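Local structure of WA352 (5ZT3) at residues S31-L36 with M50-A55; E56-L61 with E96-L101; G25-Q30 with W81-L86. The protein is a mitochondrial protein implicated in cytoplasmic male sterility of rice, represented here by a mainly helical DUF8018 fragment whose biochemical activity remains undefined. All blocks are in the same frame, centred on the assembly; numbering follows the deposited sequence.

In the fold
The three contacts hold together a chain of helices and long loops without strands, and all lie within the DUF8018 range. Helix 45-72 serves contacts 1 and 2, while helix 29-37 carries one side of contact 1 and the loop leading into it one side of contact 3. The centres of contacts 1 and 2 lie about 11 Å apart, as do those of 2 and 3, while 1 and 3 are about 13 Å apart. Along the chain, contact 1 closes before contact 2 opens and is nested within the loop closed by contact 3, whereas contacts 2 and 3 interlace. Ile32 packs on Leu58 and Phe59, and Phe59 meets Val29, so the segments adjoin one another.

Contact 1: residues S31-L36 with M50-A55; sequences SIQRRL and MSRIQA
Gln33 and Ala55 mark the closest CA approach of segments 31-36 and 50-55, short pieces of helices 29-37 and 45-72 whose axes come to 8.5 Å at 127°, nearer antiparallel than parallel. The methyl of Ala55 fits against the first helix: its CB lies 3.6 Å from Gln33 N and also meets the CG2 branch of Ile32. One turn away, Leu36 turns its CD1 branch to the backbone of the other helix, 3.7 Å from Ser51 O, and touches Gln54 CB. Gln33 has CG anti to its backbone N (chi1 -178°), and the extended chain passes over Ser51, with Gln33 CG 3.3 Å from Ser51 OG. Its amide then comes up to Arg52, Gln33 NE2 standing 3.6 Å from Arg52 CB. Ser51 shares its hydroxyl between the carbonyls of Asp47 and Met48. A water donates to Gln33 OE1 at 2.8 Å and accepts from Arg52 NH1 at 2.9 Å, bridging the two side chains; Arg52 NE is meanwhile engaged by Glu56 in a salt bridge. An alanine at Gln33 would probably uncover Ser51 and leave the water without its carbonyl partner, loosening the tie to Arg52, while the contact of CB with Ala55 would persist. Small residues one turn apart, Ser51 and Ala55, facing larger side chains of a short preceding helix are characteristic of close helix-helix packing, here between two consecutive helices of this strand-free, mainly helical fragment.

Contact 2: residues E56-L61 with E96-L101; sequences EDLFEL and EDLARL
Leu98 pushes its CD1 methyl between Leu58 and Leu61, meeting Leu61 CD1 at 3.6 Å and Leu58 CD2 at 3.9 Å. Its CG is anti to the backbone N (chi1 -173°), and chi2 then places CD1 against helix 45-72, where the same methyl also lies near Asp57 CB. Leu61 and Leu98 cross at about a right angle, and so do Leu58 and Leu101, whose methyls Leu58 CD2 and Leu101 CD1 are 3.7 Å apart. Leu61 CD1 also rests on Leu101 CB, so that the four leucines interlock in two crossed pairs. Leu58 faces Leu98 and Leu61 faces Leu101, a register that advances in the same sense on both chains: the first turn of helix 98-111 runs alongside the middle of helix 45-72, as neighbouring helices do in the interior of a helical bundle. No hydrogen bond links the two segments; Leu58 CD2 also lies against the carbonyl Glu96 O, at 3.6 Å. The start of the second helix is fixed by its own polar groups. Asp97 is the N-cap, its OD1 accepting from Arg100 N at 3.0 Å on the anti side, with the donor 25° out of the carboxylate plane. Just before it, Glu96 OE1 receives Asp97 N through its anti lone pair at 2.9 Å and is bonded to Asn88 as well, which holds the turn leading into the helix. Beyond the segment, Leu61 also touches His102 and Leu105 of helix 98-111.

Contact 3: residues G25-Q30 with W81-L86; sequences GGDSVQ and WGARAL
Arg84 is brought to Asp27 by two successive bends, chi2 (-72°) setting CD and chi3 (64°) setting NE, which curl the chain back; the fourth torsion then places CZ so that the guanidinium meets the carboxylate. The two side chains cross at about a right angle with their planes 43° apart, and the pairing is therefore twisted rather than flat. Arg84 NH2 donates to Asp27 OD2 at 3.2 Å, on the syn side of the carboxylate and somewhat out of its plane. Arg84 NH1 reaches Asp27 OD1 at 2.8 Å, completing the salt bridge, although the position of this oxygen is less certain because it is modelled too close to Arg35. Gly26 O lies at the guanidinium edge, in its plane, 3.6 Å from Arg84 NH1. Beside the charged pair the methyl of Ala83 packs on the aspartate, with Ala83 CB 3.4 Å from Asp27 OD2. The backbones meet next to it: Ala83 N donates to Gly25 O at 2.8 Å, and this bond ties the turn after helix 78-81 to the loop leading into helix 29-37. Gly25 has positive phi, and a side chain there would crowd Ala83 N; the backbone of Gly26 likewise calls for glycine. The carboxylate of Asp27 also pairs with Lys62, and with Arg35 at a distance too short to be trusted in detail, while Arg84 NE pairs with Asp87. With three cationic groups around one buried aspartate, Asp27 is likely to remain ionised, and its charge would offset the repulsion between Arg35 and Arg84, whose guanidinium groups come close together.

Contact 1: residues S31-L36 with M50-A55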
loop_
_atom_site.group_PDB
_atom_site.type_symbol
_atom_site.label_atom_id
_atom_site.label_comp_id
_atom_site.label_asym_id
_atom_site.label_seq_id
_atom_site.Cartn_x
_atom_site.Cartn_y
_atom_site.Cartn_z
ATOM N N SER A 31 -3.941 -10.292 0.903
ATOM C CA SER A 31 -4.284 -9.860 -0.446
ATOM C C SER A 31 -3.049 -9.386 -1.202
ATOM O O SER A 31 -2.925 -9.632 -2.409
ATOM C CB SER A 31 -5.403 -8.812 -0.432
ATOM O OG SER A 31 -4.938 -7.545 -0.007
ATOM N N ILE A 32 -2.106 -8.743 -0.507
ATOM C CA ILE A 32 -0.852 -8.356 -1.151
ATOM C C ILE A 32 -0.047 -9.592 -1.523
ATOM O O ILE A 32 0.538 -9.663 -2.611
ATOM C CB ILE A 32 -0.058 -7.397 -0.248
ATOM C CG1 ILE A 32 -0.825 -6.090 -0.077
ATOM C CG2 ILE A 32 1.348 -7.157 -0.798
ATOM C CD1 ILE A 32 -0.300 -5.222 1.058
ATOM N N GLN A 33 -0.009 -10.579 -0.630
ATOM C CA GLN A 33 0.714 -11.809 -0.938
ATOM C C GLN A 33 0.153 -12.479 -2.186
ATOM O O GLN A 33 0.912 -12.938 -3.047
ATOM C CB GLN A 33 0.639 -12.759 0.249
ATOM C CG GLN A 33 1.399 -14.047 0.044
ATOM C CD GLN A 33 1.329 -14.945 1.249
ATOM O OE1 GLN A 33 0.508 -14.744 2.143
ATOM N NE2 GLN A 33 2.196 -15.940 1.289
ATOM N N ARG A 34 -1.173 -12.514 -2.310
ATOM C CA ARG A 34 -1.803 -13.072 -3.501
ATOM C C ARG A 34 -1.384 -12.317 -4.756
ATOM O O ARG A 34 -1.098 -12.927 -5.796
ATOM C CB ARG A 34 -3.322 -13.043 -3.309
ATOM C CG ARG A 34 -4.154 -13.614 -4.440
ATOM C CD ARG A 34 -5.567 -13.936 -3.942
ATOM N NE ARG A 34 -6.350 -12.745 -3.606
ATOM C CZ ARG A 34 -6.591 -12.318 -2.368
ATOM N NH1 ARG A 34 -6.108 -12.980 -1.324
ATOM N NH2 ARG A 34 -7.319 -11.222 -2.172
ATOM N N ARG A 35 -1.323 -10.985 -4.684
ATOM C CA ARG A 35 -0.881 -10.215 -5.843
ATOM C C ARG A 35 0.583 -10.488 -6.171
ATOM O O ARG A 35 0.941 -10.628 -7.347
ATOM C CB ARG A 35 -1.167 -8.718 -5.662
ATOM C CG ARG A 35 -2.646 -8.382 -5.754
ATOM C CD ARG A 35 -2.931 -6.937 -5.374
ATOM N NE ARG A 35 -3.871 -6.915 -4.269
ATOM C CZ ARG A 35 -3.672 -6.230 -3.156
ATOM N NH1 ARG A 35 -2.570 -5.503 -3.025
ATOM N NH2 ARG A 35 -4.567 -6.265 -2.178
ATOM N N LEU A 36 1.443 -10.591 -5.153
ATOM C CA LEU A 36 2.850 -10.898 -5.402
ATOM C C LEU A 36 3.016 -12.262 -6.052
ATOM O O LEU A 36 3.911 -12.454 -6.884
ATOM C CB LEU A 36 3.663 -10.825 -4.107
ATOM C CG LEU A 36 3.736 -9.448 -3.458
ATOM C CD1 LEU A 36 4.472 -9.527 -2.129
ATOM C CD2 LEU A 36 4.410 -8.471 -4.412
ATOM N N MET A 50 8.537 -16.482 0.885
ATOM C CA MET A 50 9.108 -15.255 0.341
ATOM C C MET A 50 8.036 -14.197 0.141
ATOM O O MET A 50 8.228 -13.034 0.511
ATOM C CB MET A 50 9.809 -15.538 -0.986
ATOM C CG MET A 50 11.036 -16.432 -0.891
ATOM S SD MET A 50 12.256 -15.775 0.254
ATOM C CE MET A 50 12.442 -14.102 -0.318
ATOM N N SER A 51 6.901 -14.582 -0.444
ATOM C CA SER A 51 5.843 -13.617 -0.694
ATOM C C SER A 51 5.227 -13.110 0.601
ATOM O O SER A 51 4.843 -11.942 0.670
ATOM C CB SER A 51 4.785 -14.210 -1.622
ATOM O OG SER A 51 4.211 -15.367 -1.052
ATOM N N ARG A 52 5.157 -13.944 1.642
ATOM C CA ARG A 52 4.613 -13.495 2.921
ATOM C C ARG A 52 5.501 -12.435 3.552
ATOM O O ARG A 52 5.008 -11.405 4.033
ATOM C CB ARG A 52 4.454 -14.697 3.851
ATOM C CG ARG A 52 4.249 -14.332 5.310
ATOM C CD ARG A 52 2.890 -13.710 5.580
ATOM N NE ARG A 52 2.678 -13.679 7.025
ATOM C CZ ARG A 52 2.007 -14.607 7.698
ATOM N NH1 ARG A 52 1.440 -15.615 7.053
ATOM N NH2 ARG A 52 1.883 -14.515 9.016
ATOM N N ILE A 53 6.818 -12.648 3.535
ATOM C CA ILE A 53 7.749 -11.688 4.116
ATOM C C ILE A 53 7.660 -10.356 3.380
ATOM O O ILE A 53 7.601 -9.280 3.994
ATOM C CB ILE A 53 9.176 -12.265 4.083
ATOM C CG1 ILE A 53 9.286 -13.449 5.044
ATOM C CG2 ILE A 53 10.199 -11.191 4.406
ATOM C CD1 ILE A 53 10.550 -14.261 4.862
ATOM N N GLN A 54 7.630 -10.405 2.049
ATOM C CA GLN A 54 7.536 -9.176 1.270
ATOM C C GLN A 54 6.196 -8.485 1.491
ATOM O O GLN A 54 6.135 -7.252 1.572
ATOM C CB GLN A 54 7.754 -9.495 -0.207
ATOM C CG GLN A 54 9.150 -10.025 -0.479
ATOM C CD GLN A 54 9.282 -10.731 -1.812
ATOM O OE1 GLN A 54 8.292 -11.153 -2.412
ATOM N NE2 GLN A 54 10.519 -10.876 -2.277
ATOM N N ALA A 55 5.113 -9.261 1.586
ATOM C CA ALA A 55 3.790 -8.666 1.772
ATOM C C ALA A 55 3.672 -7.985 3.123
ATOM O O ALA A 55 3.056 -6.920 3.225
ATOM C CB ALA A 55 2.706 -9.730 1.625
HETATM O O HOH W 1 0.080 -16.105 4.522
#

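Contact 2: residues E56-L61 with E96-L101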
loop_
_atom_site.group_PDB
_atom_site.type_symbol
_atom_site.label_atom_id
_atom_site.label_comp_id
_atom_site.label_asym_id
_atom_site.label_seq_id
_atom_site.Cartn_x
_atom_site.Cartn_y
_atom_site.Cartn_z
ATOM N N GLU A 56 4.259 -8.570 4.169
ATOM C CA GLU A 56 4.222 -7.939 5.481
ATOM C C GLU A 56 4.930 -6.594 5.442
ATOM O O GLU A 56 4.445 -5.608 6.015
ATOM C CB GLU A 56 4.881 -8.858 6.512
ATOM C CG GLU A 56 4.036 -10.047 6.937
ATOM C CD GLU A 56 4.787 -10.980 7.864
ATOM O OE1 GLU A 56 5.996 -10.751 8.074
ATOM O OE2 GLU A 56 4.176 -11.942 8.376
ATOM N N ASP A 57 6.073 -6.526 4.752
ATOM C CA ASP A 57 6.819 -5.272 4.698
ATOM C C ASP A 57 6.054 -4.216 3.915
ATOM O O ASP A 57 5.984 -3.048 4.330
ATOM C CB ASP A 57 8.190 -5.496 4.059
ATOM C CG ASP A 57 9.164 -6.225 4.972
ATOM O OD1 ASP A 57 8.845 -6.434 6.162
ATOM O OD2 ASP A 57 10.266 -6.577 4.493
ATOM N N LEU A 58 5.466 -4.608 2.785
ATOM C CA LEU A 58 4.693 -3.664 1.988
ATOM C C LEU A 58 3.485 -3.163 2.770
ATOM O O LEU A 58 3.200 -1.960 2.791
ATOM C CB LEU A 58 4.253 -4.311 0.675
ATOM C CG LEU A 58 5.327 -4.566 -0.380
ATOM C CD1 LEU A 58 4.736 -5.433 -1.484
ATOM C CD2 LEU A 58 5.880 -3.267 -0.943
ATOM N N PHE A 59 2.767 -4.076 3.430
ATOM C CA PHE A 59 1.529 -3.692 4.103
ATOM C C PHE A 59 1.797 -2.693 5.219
ATOM O O PHE A 59 1.087 -1.691 5.356
ATOM C CB PHE A 59 0.825 -4.922 4.662
ATOM C CG PHE A 59 -0.530 -4.632 5.260
ATOM C CD1 PHE A 59 -1.574 -4.206 4.460
ATOM C CD2 PHE A 59 -0.760 -4.809 6.610
ATOM C CE1 PHE A 59 -2.829 -3.937 5.005
ATOM C CE2 PHE A 59 -2.012 -4.550 7.159
ATOM C CZ PHE A 59 -3.042 -4.129 6.349
ATOM N N GLU A 60 2.824 -2.950 6.033
ATOM C CA GLU A 60 3.117 -2.047 7.140
ATOM C C GLU A 60 3.399 -0.640 6.630
ATOM O O GLU A 60 2.931 0.348 7.212
ATOM C CB GLU A 60 4.298 -2.580 7.950
ATOM C CG GLU A 60 4.701 -1.674 9.105
ATOM C CD GLU A 60 5.416 -2.423 10.212
ATOM O OE1 GLU A 60 6.092 -3.429 9.906
ATOM O OE2 GLU A 60 5.302 -2.005 11.386
ATOM N N LEU A 61 4.146 -0.525 5.532
ATOM C CA LEU A 61 4.434 0.789 4.965
ATOM C C LEU A 61 3.188 1.428 4.365
ATOM O O LEU A 61 2.945 2.631 4.540
ATOM C CB LEU A 61 5.516 0.668 3.896
ATOM C CG LEU A 61 6.936 1.038 4.301
ATOM C CD1 LEU A 61 7.822 0.874 3.119
ATOM C CD2 LEU A 61 6.995 2.457 4.800
ATOM N N GLU A 96 3.685 -1.391 -5.601
ATOM C CA GLU A 96 4.757 -0.415 -5.647
ATOM C C GLU A 96 6.041 -1.016 -5.086
ATOM O O GLU A 96 6.021 -1.931 -4.259
ATOM C CB GLU A 96 4.354 0.830 -4.854
ATOM C CG GLU A 96 5.294 2.019 -4.976
ATOM C CD GLU A 96 5.525 2.443 -6.415
ATOM O OE1 GLU A 96 6.395 1.837 -7.079
ATOM O OE2 GLU A 96 4.852 3.394 -6.880
ATOM N N ASP A 97 7.169 -0.504 -5.569
ATOM C CA ASP A 97 8.476 -0.894 -5.059
ATOM C C ASP A 97 8.643 -0.428 -3.612
ATOM O O ASP A 97 8.230 0.673 -3.245
ATOM C CB ASP A 97 9.540 -0.262 -5.957
ATOM C CG ASP A 97 10.931 -0.338 -5.375
ATOM O OD1 ASP A 97 11.400 0.689 -4.832
ATOM O OD2 ASP A 97 11.562 -1.415 -5.481
ATOM N N LEU A 98 9.261 -1.278 -2.783
ATOM C CA LEU A 98 9.378 -0.980 -1.357
ATOM C C LEU A 98 10.116 0.335 -1.116
ATOM O O LEU A 98 9.672 1.174 -0.322
ATOM C CB LEU A 98 10.075 -2.136 -0.643
ATOM C CG LEU A 98 10.142 -2.058 0.882
ATOM C CD1 LEU A 98 8.777 -2.235 1.524
ATOM C CD2 LEU A 98 11.138 -3.082 1.414
ATOM N N ALA A 99 11.238 0.544 -1.809
ATOM C CA ALA A 99 12.001 1.773 -1.607
ATOM C C ALA A 99 11.204 2.996 -2.037
ATOM O O ALA A 99 11.316 4.062 -1.423
ATOM C CB ALA A 99 13.329 1.711 -2.355
ATOM N N ARG A 100 10.396 2.866 -3.094
ATOM C CA ARG A 100 9.566 3.994 -3.522
ATOM C C ARG A 100 8.529 4.349 -2.462
ATOM O O ARG A 100 8.265 5.532 -2.214
ATOM C CB ARG A 100 8.903 3.687 -4.871
ATOM C CG ARG A 100 7.712 4.588 -5.252
ATOM C CD ARG A 100 8.068 6.073 -5.341
ATOM N NE ARG A 100 9.414 6.303 -5.825
ATOM C CZ ARG A 100 9.770 6.311 -7.107
ATOM N NH1 ARG A 100 8.881 6.059 -8.064
ATOM N NH2 ARG A 100 11.044 6.534 -7.444
ATOM N N LEU A 101 7.923 3.340 -1.832
ATOM C CA LEU A 101 6.994 3.613 -0.743
ATOM C C LEU A 101 7.694 4.334 0.401
ATOM O O LEU A 101 7.136 5.271 0.985
ATOM C CB LEU A 101 6.348 2.309 -0.271
ATOM C CG LEU A 101 5.338 1.632 -1.201
ATOM C CD1 LEU A 101 4.927 0.294 -0.612
ATOM C CD2 LEU A 101 4.117 2.520 -1.438
#

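Contact 3: residues G25-Q30 with W81-L86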
loop_
_atom_site.group_PDB
_atom_site.type_symbol
_atom_site.label_atom_id
_atom_site.label_comp_id
_atom_site.label_asym_id
_atom_site.label_seq_id
_atom_site.Cartn_x
_atom_site.Cartn_y
_atom_site.Cartn_z
ATOM N N GLY A 25 -7.399 0.142 4.281
ATOM C CA GLY A 25 -7.277 0.752 2.970
ATOM C C GLY A 25 -7.672 -0.142 1.822
ATOM O O GLY A 25 -7.348 0.154 0.669
ATOM N N GLY A 26 -8.373 -1.240 2.098
ATOM C CA GLY A 26 -8.754 -2.170 1.063
ATOM C C GLY A 26 -7.757 -3.271 0.789
ATOM O O GLY A 26 -7.979 -4.061 -0.134
ATOM N N ASP A 27 -6.666 -3.352 1.552
ATOM C CA ASP A 27 -5.695 -4.427 1.409
ATOM C C ASP A 27 -5.480 -5.117 2.745
ATOM O O ASP A 27 -5.797 -4.586 3.811
ATOM C CB ASP A 27 -4.326 -3.919 0.927
ATOM C CG ASP A 27 -4.201 -3.907 -0.578
ATOM O OD1 ASP A 27 -5.166 -4.303 -1.265
ATOM O OD2 ASP A 27 -3.129 -3.522 -1.080
ATOM N N SER A 28 -4.923 -6.322 2.665
ATOM C CA SER A 28 -4.418 -7.041 3.822
ATOM C C SER A 28 -3.077 -7.639 3.428
ATOM O O SER A 28 -2.709 -7.653 2.250
ATOM C CB SER A 28 -5.378 -8.165 4.214
ATOM O OG SER A 28 -5.502 -9.087 3.139
ATOM N N VAL A 29 -2.335 -8.145 4.415
ATOM C CA VAL A 29 -1.132 -8.912 4.093
ATOM C C VAL A 29 -1.461 -10.016 3.097
ATOM O O VAL A 29 -0.748 -10.217 2.100
ATOM C CB VAL A 29 -0.491 -9.474 5.376
ATOM C CG1 VAL A 29 0.673 -10.408 5.026
ATOM C CG2 VAL A 29 -0.018 -8.342 6.281
ATOM N N GLN A 30 -2.558 -10.740 3.337
ATOM C CA GLN A 30 -2.899 -11.865 2.473
ATOM C C GLN A 30 -3.226 -11.410 1.056
ATOM O O GLN A 30 -2.822 -12.062 0.082
ATOM C CB GLN A 30 -4.057 -12.658 3.070
ATOM C CG GLN A 30 -3.639 -13.600 4.182
ATOM C CD GLN A 30 -4.820 -14.327 4.794
ATOM O OE1 GLN A 30 -5.960 -13.866 4.711
ATOM N NE2 GLN A 30 -4.555 -15.475 5.402
ATOM N N TRP A 81 -10.196 2.784 0.690
ATOM C CA TRP A 81 -9.691 2.509 -0.649
ATOM C C TRP A 81 -8.261 2.991 -0.862
ATOM O O TRP A 81 -7.768 2.934 -2.000
ATOM C CB TRP A 81 -10.615 3.156 -1.693
ATOM C CG TRP A 81 -11.993 2.584 -1.718
ATOM C CD1 TRP A 81 -13.114 3.118 -1.159
ATOM C CD2 TRP A 81 -12.393 1.363 -2.341
ATOM N NE1 TRP A 81 -14.194 2.300 -1.396
ATOM C CE2 TRP A 81 -13.775 1.217 -2.121
ATOM C CE3 TRP A 81 -11.716 0.381 -3.068
ATOM C CZ2 TRP A 81 -14.497 0.124 -2.602
ATOM C CZ3 TRP A 81 -12.434 -0.705 -3.543
ATOM C CH2 TRP A 81 -13.809 -0.822 -3.307
ATOM N N GLY A 82 -7.572 3.421 0.195
ATOM C CA GLY A 82 -6.260 4.017 0.028
ATOM C C GLY A 82 -5.227 3.096 -0.592
ATOM O O GLY A 82 -4.327 3.565 -1.295
ATOM N N ALA A 83 -5.316 1.789 -0.337
ATOM C CA ALA A 83 -4.291 0.911 -0.890
ATOM C C ALA A 83 -4.286 0.956 -2.410
ATOM O O ALA A 83 -3.218 0.846 -3.025
ATOM C CB ALA A 83 -4.448 -0.512 -0.363
ATOM N N ARG A 84 -5.455 1.132 -3.036
ATOM C CA ARG A 84 -5.503 1.207 -4.495
ATOM C C ARG A 84 -4.736 2.408 -5.021
ATOM O O ARG A 84 -4.154 2.343 -6.114
ATOM C CB ARG A 84 -6.954 1.227 -4.990
ATOM C CG ARG A 84 -7.772 -0.025 -4.646
ATOM C CD ARG A 84 -7.382 -1.273 -5.458
ATOM N NE ARG A 84 -6.016 -1.715 -5.187
ATOM C CZ ARG A 84 -5.634 -2.386 -4.103
ATOM N NH1 ARG A 84 -6.518 -2.716 -3.168
ATOM N NH2 ARG A 84 -4.361 -2.715 -3.945
ATOM N N ALA A 85 -4.686 3.494 -4.253
ATOM C CA ALA A 85 -3.940 4.664 -4.682
ATOM C C ALA A 85 -2.436 4.444 -4.622
ATOM O O ALA A 85 -1.688 5.276 -5.143
ATOM C CB ALA A 85 -4.342 5.885 -3.848
ATOM N N LEU A 86 -1.980 3.353 -4.017
ATOM C CA LEU A 86 -0.561 3.055 -3.905
ATOM C C LEU A 86 -0.102 1.984 -4.898
ATOM O O LEU A 86 1.080 1.612 -4.896
ATOM C CB LEU A 86 -0.210 2.654 -2.471
ATOM C CG LEU A 86 -0.557 3.717 -1.427
ATOM C CD1 LEU A 86 -0.185 3.251 -0.031
ATOM C CD2 LEU A 86 0.121 5.041 -1.735
#